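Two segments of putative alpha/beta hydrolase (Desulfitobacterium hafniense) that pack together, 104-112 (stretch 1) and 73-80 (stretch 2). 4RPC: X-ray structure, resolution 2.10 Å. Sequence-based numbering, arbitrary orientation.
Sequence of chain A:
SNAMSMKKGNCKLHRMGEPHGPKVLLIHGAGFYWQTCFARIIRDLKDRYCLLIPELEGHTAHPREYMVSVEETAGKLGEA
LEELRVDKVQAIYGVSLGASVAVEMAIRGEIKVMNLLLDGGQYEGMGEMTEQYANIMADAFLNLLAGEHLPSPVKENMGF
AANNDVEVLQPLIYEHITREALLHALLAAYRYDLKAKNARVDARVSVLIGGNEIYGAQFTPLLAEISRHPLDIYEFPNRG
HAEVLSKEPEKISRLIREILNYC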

ATOM      1  N   GLU A 104      -3.924   1.583   9.698  1.00 20.94           N
ATOM      2  CA  GLU A 104      -3.548   2.371  10.878  1.00 22.75           C
ATOM      3  C   GLU A 104      -4.233   3.724  10.907  1.00 24.40           C
ATOM      4  O   GLU A 104      -4.594   4.250  11.991  1.00 25.66           O
ATOM      5  CB  GLU A 104      -2.046   2.565  10.920  1.00 21.61           C
ATOM      6  CG  GLU A 104      -1.514   3.357  12.076  1.00 22.62           C
ATOM      7  CD  GLU A 104      -1.635   2.655  13.381  1.00 25.38           C
ATOM      8  OE1 GLU A 104      -1.799   1.411  13.410  1.00 28.23           O
ATOM      9  OE2 GLU A 104      -1.582   3.372  14.392  1.00 27.42           O
HETATM   10  N   MSE A 105      -4.359   4.344   9.756  1.00 25.57           N
HETATM   11  CA  MSE A 105      -5.135   5.597   9.714  1.00 28.43           C
HETATM   12  C   MSE A 105      -6.591   5.401  10.090  1.00 26.73           C
HETATM   13  O   MSE A 105      -7.158   6.236  10.749  1.00 26.10           O
HETATM   14  CB  MSE A 105      -4.993   6.257   8.353  1.00 30.61           C
HETATM   15  CG  MSE A 105      -3.625   6.959   8.421  1.00 39.53           C
HETATM   16 SE   MSE A 105      -3.409   7.727   6.659  0.80 47.98          SE
HETATM   17  CE  MSE A 105      -4.465   9.321   7.202  1.00 46.69           C
ATOM     18  N   ALA A 106      -7.182   4.257   9.730  1.00 25.61           N
ATOM     19  CA  ALA A 106      -8.587   3.984  10.070  1.00 26.35           C
ATOM     20  C   ALA A 106      -8.793   3.747  11.544  1.00 28.54           C
ATOM     21  O   ALA A 106      -9.867   3.981  12.052  1.00 31.50           O
ATOM     22  CB  ALA A 106      -9.129   2.789   9.275  1.00 25.39           C
ATOM     23  N   ILE A 107      -7.766   3.259  12.214  1.00 29.72           N
ATOM     24  CA  ILE A 107      -7.815   2.940  13.628  1.00 33.70           C
ATOM     25  C   ILE A 107      -7.562   4.153  14.523  1.00 37.77           C
ATOM     26  O   ILE A 107      -8.180   4.279  15.565  1.00 38.50           O
ATOM     27  CB  ILE A 107      -6.744   1.884  13.934  1.00 34.81           C
ATOM     28  CG1 ILE A 107      -7.107   0.556  13.291  1.00 34.11           C
ATOM     29  CG2 ILE A 107      -6.467   1.799  15.433  1.00 39.77           C
ATOM     30  CD1 ILE A 107      -5.978  -0.456  13.453  1.00 36.42           C
ATOM     31  N   ARG A 108      -6.599   5.003  14.172  1.00 41.21           N
ATOM     32  CA  ARG A 108      -6.279   6.163  14.990  1.00 48.14           C
ATOM     33  C   ARG A 108      -7.488   7.072  15.196  1.00 51.88           C
ATOM     34  O   ARG A 108      -7.730   7.568  16.303  1.00 55.05           O
ATOM     35  CB  ARG A 108      -5.195   6.984  14.334  1.00 54.26           C
ATOM     36  CG  ARG A 108      -3.796   6.413  14.445  1.00 59.95           C
ATOM     37  CD  ARG A 108      -2.839   7.280  13.620  1.00 67.73           C
ATOM     38  NE  ARG A 108      -3.230   8.702  13.527  1.00 76.21           N
ATOM     39  CZ  ARG A 108      -2.942   9.652  14.426  1.00 77.59           C
ATOM     40  NH1 ARG A 108      -2.246   9.365  15.527  1.00 82.29           N
ATOM     41  NH2 ARG A 108      -3.360  10.903  14.225  1.00 75.31           N
ATOM     42  N   GLY A 109      -8.232   7.325  14.128  1.00 49.77           N
ATOM     43  CA  GLY A 109      -9.503   8.032  14.256  1.00 52.86           C
ATOM     44  C   GLY A 109      -9.407   9.543  14.269  1.00 56.39           C
ATOM     45  O   GLY A 109     -10.431  10.212  14.390  1.00 60.79           O
ATOM     46  N   GLU A 110      -8.202  10.100  14.142  1.00 58.69           N
ATOM     47  CA  GLU A 110      -8.066  11.540  14.013  1.00 63.11           C
ATOM     48  C   GLU A 110      -8.953  11.943  12.826  1.00 57.56           C
ATOM     49  O   GLU A 110      -9.861  12.746  12.938  1.00 60.96           O
ATOM     50  CB  GLU A 110      -6.601  11.917  13.761  1.00 70.24           C
ATOM     51  CG  GLU A 110      -6.273  13.391  14.051  1.00 83.96           C
ATOM     52  CD  GLU A 110      -5.127  13.952  13.195  1.00 90.17           C
ATOM     53  OE1 GLU A 110      -4.215  13.175  12.800  1.00 95.07           O
ATOM     54  OE2 GLU A 110      -5.138  15.174  12.912  1.00 88.93           O
ATOM     55  N   ILE A 111      -8.703  11.293  11.707  1.00 52.62           N
ATOM     56  CA  ILE A 111      -9.404  11.494  10.462  1.00 49.37           C
ATOM     57  C   ILE A 111     -10.336  10.325  10.117  1.00 43.17           C
ATOM     58  O   ILE A 111      -9.953   9.163  10.243  1.00 40.88           O
ATOM     59  CB  ILE A 111      -8.350  11.681   9.382  1.00 51.31           C
ATOM     60  CG1 ILE A 111      -7.781  13.083   9.575  1.00 53.29           C
ATOM     61  CG2 ILE A 111      -8.932  11.448   7.996  1.00 49.31           C
ATOM     62  CD1 ILE A 111      -6.625  13.357   8.685  1.00 54.58           C
ATOM     63  N   LYS A 112     -11.556  10.661   9.709  1.00 39.73           N
ATOM     64  CA  LYS A 112     -12.579   9.673   9.415  1.00 38.79           C
ATOM     65  C   LYS A 112     -12.390   9.056   8.037  1.00 33.51           C
ATOM     66  O   LYS A 112     -12.197   9.764   7.039  1.00 31.42           O
ATOM     67  CB  LYS A 112     -13.985  10.278   9.511  1.00 43.72           C
ATOM     68  CG  LYS A 112     -15.077   9.501   8.750  1.00 45.19           C
ATOM     69  CD  LYS A 112     -16.444   9.553   9.430  1.00 52.07           C
ATOM     70  CE  LYS A 112     -16.938  10.964   9.712  1.00 54.38           C
ATOM     71  NZ  LYS A 112     -17.993  10.941  10.776  1.00 59.70           N
TER
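Stretch 2 73-80: TAGKLGEA

Small residues let side chains from a neighbouring segment settle against a helix backbone, and the packing of 73-80 on 104-112 is a compact example. Stretch 2 is helical throughout, with backbone hydrogen bonds such as Gly78 N to Ala74 O at 2.9 Å and Glu79 N to Gly75 O at 3.1 Å. Its axis crosses that of helix 104-108 at -70°, with a closest approach of 9.4 Å. Stretch 1 leaves the helix at Gly109, which has positive phi, and Glu110 and Ile111 beyond it also reach stretch 2. The CA atoms of Met105 and Ala74 lie 5.5 Å apart, those of Ile111 and Gly78 6.6 Å.

The apolar contacts centre on Ala74, whose CB points toward stretch 1 and lies 3.3 Å from Glu104 CG and 3.7 Å from Met105 CG. The CA-to-CB bond of Met105, a selenomethionine, points sideways, but the end of the side chain comes nearer, bringing SE to 3.4 Å from Leu77 CD2.

Two glycines meet side chains from the end of helix 104-108 and the segment after it. Gly75 CA lies over one face of the Arg108 guanidinium, 3.8 Å from Arg108 CZ; a CB here would have room. At Gly78, the backbone itself is the packing surface: its C atom is 3.4 Å from Glu110 OE1, and its O is 3.5 Å from Ile111 CD1. A CB on Gly78 would point toward stretch 1 and come within 2.4 Å of Glu110 OE1, a clash.

No direct hydrogen bond joins the stretches; the polar link is a water, which accepts from Arg108 NE at 2.6 Å and donates to Ala74 O at 3.2 Å. Within stretch 1, Arg108 NH2 and Glu110 OE1 form a salt bridge at 2.8 Å, although its hydrogen bond is weak and Glu110 is poorly ordered. The whole contact buries 375 Å², both sides summed.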

ATOM      1  N   THR A  73       4.300   7.023  10.726  1.00 20.74           N
ATOM      2  CA  THR A  73       3.965   7.452   9.366  1.00 20.38           C
ATOM      3  C   THR A  73       2.466   7.808   9.255  1.00 20.42           C
ATOM      4  O   THR A  73       2.080   8.908   8.780  1.00 20.47           O
ATOM      5  CB  THR A  73       4.431   6.356   8.386  1.00 19.76           C
ATOM      6  OG1 THR A  73       5.855   6.387   8.344  1.00 18.44           O
ATOM      7  CG2 THR A  73       3.867   6.540   6.992  1.00 17.88           C
ATOM      8  N   ALA A  74       1.608   6.955   9.806  1.00 20.90           N
ATOM      9  CA  ALA A  74       0.159   7.223   9.832  1.00 20.99           C
ATOM     10  C   ALA A  74      -0.129   8.518  10.594  1.00 22.71           C
ATOM     11  O   ALA A  74      -0.828   9.397  10.074  1.00 23.53           O
ATOM     12  CB  ALA A  74      -0.610   6.050  10.427  1.00 21.01           C
ATOM     13  N   GLY A  75       0.468   8.677  11.776  1.00 24.76           N
ATOM     14  CA  GLY A  75       0.312   9.914  12.566  1.00 26.61           C
ATOM     15  C   GLY A  75       0.733  11.145  11.781  1.00 27.27           C
ATOM     16  O   GLY A  75      -0.020  12.110  11.620  1.00 29.59           O
ATOM     17  N   LYS A  76       1.927  11.121  11.226  1.00 28.38           N
ATOM     18  CA  LYS A  76       2.355  12.275  10.397  1.00 29.66           C
ATOM     19  C   LYS A  76       1.439  12.598   9.212  1.00 28.40           C
ATOM     20  O   LYS A  76       1.198  13.753   8.880  1.00 27.13           O
ATOM     21  CB  LYS A  76       3.806  12.062   9.998  1.00 31.60           C
ATOM     22  CG  LYS A  76       4.701  12.297  11.236  1.00 35.24           C
ATOM     23  CD  LYS A  76       6.070  11.750  11.021  1.00 38.59           C
ATOM     24  CE  LYS A  76       6.751  12.448   9.850  1.00 40.78           C
ATOM     25  NZ  LYS A  76       7.693  11.472   9.245  1.00 43.77           N
ATOM     26  N   LEU A  77       0.887  11.562   8.601  1.00 27.57           N
ATOM     27  CA  LEU A  77       0.001  11.724   7.462  1.00 28.01           C
ATOM     28  C   LEU A  77      -1.312  12.361   7.884  1.00 28.20           C
ATOM     29  O   LEU A  77      -1.905  13.175   7.153  1.00 25.23           O
ATOM     30  CB  LEU A  77      -0.292  10.336   6.863  1.00 29.69           C
ATOM     31  CG  LEU A  77      -0.897  10.182   5.505  1.00 32.02           C
ATOM     32  CD1 LEU A  77      -0.314  11.206   4.550  1.00 34.98           C
ATOM     33  CD2 LEU A  77      -0.640   8.755   5.011  1.00 33.81           C
ATOM     34  N   GLY A  78      -1.789  11.947   9.053  1.00 28.61           N
ATOM     35  CA  GLY A  78      -2.991  12.544   9.629  1.00 31.40           C
ATOM     36  C   GLY A  78      -2.748  14.037   9.868  1.00 31.43           C
ATOM     37  O   GLY A  78      -3.648  14.870   9.692  1.00 31.85           O
ATOM     38  N   GLU A  79      -1.549  14.392  10.258  1.00 31.03           N
ATOM     39  CA  GLU A  79      -1.265  15.832  10.441  1.00 35.51           C
ATOM     40  C   GLU A  79      -1.219  16.569   9.112  1.00 35.07           C
ATOM     41  O   GLU A  79      -1.527  17.731   9.061  1.00 36.24           O
ATOM     42  CB  GLU A  79       0.053  16.030  11.160  1.00 38.29           C
ATOM     43  CG  GLU A  79      -0.027  15.514  12.583  1.00 41.83           C
ATOM     44  CD  GLU A  79       1.283  15.649  13.328  1.00 47.65           C
ATOM     45  OE1 GLU A  79       2.246  14.862  13.075  1.00 50.54           O
ATOM     46  OE2 GLU A  79       1.326  16.536  14.186  1.00 48.22           O
ATOM     47  N   ALA A  80      -0.804  15.895   8.042  1.00 33.35           N
ATOM     48  CA  ALA A  80      -0.701  16.573   6.756  1.00 33.90           C
ATOM     49  C   ALA A  80      -2.076  16.773   6.239  1.00 32.20           C
ATOM     50  O   ALA A  80      -2.343  17.791   5.649  1.00 32.99           O
ATOM     51  CB  ALA A  80       0.161  15.824   5.753  1.00 32.49           C
TER
HETATM   52  O   HOH W   1      -3.780   9.626  11.188  1.00 41.53           O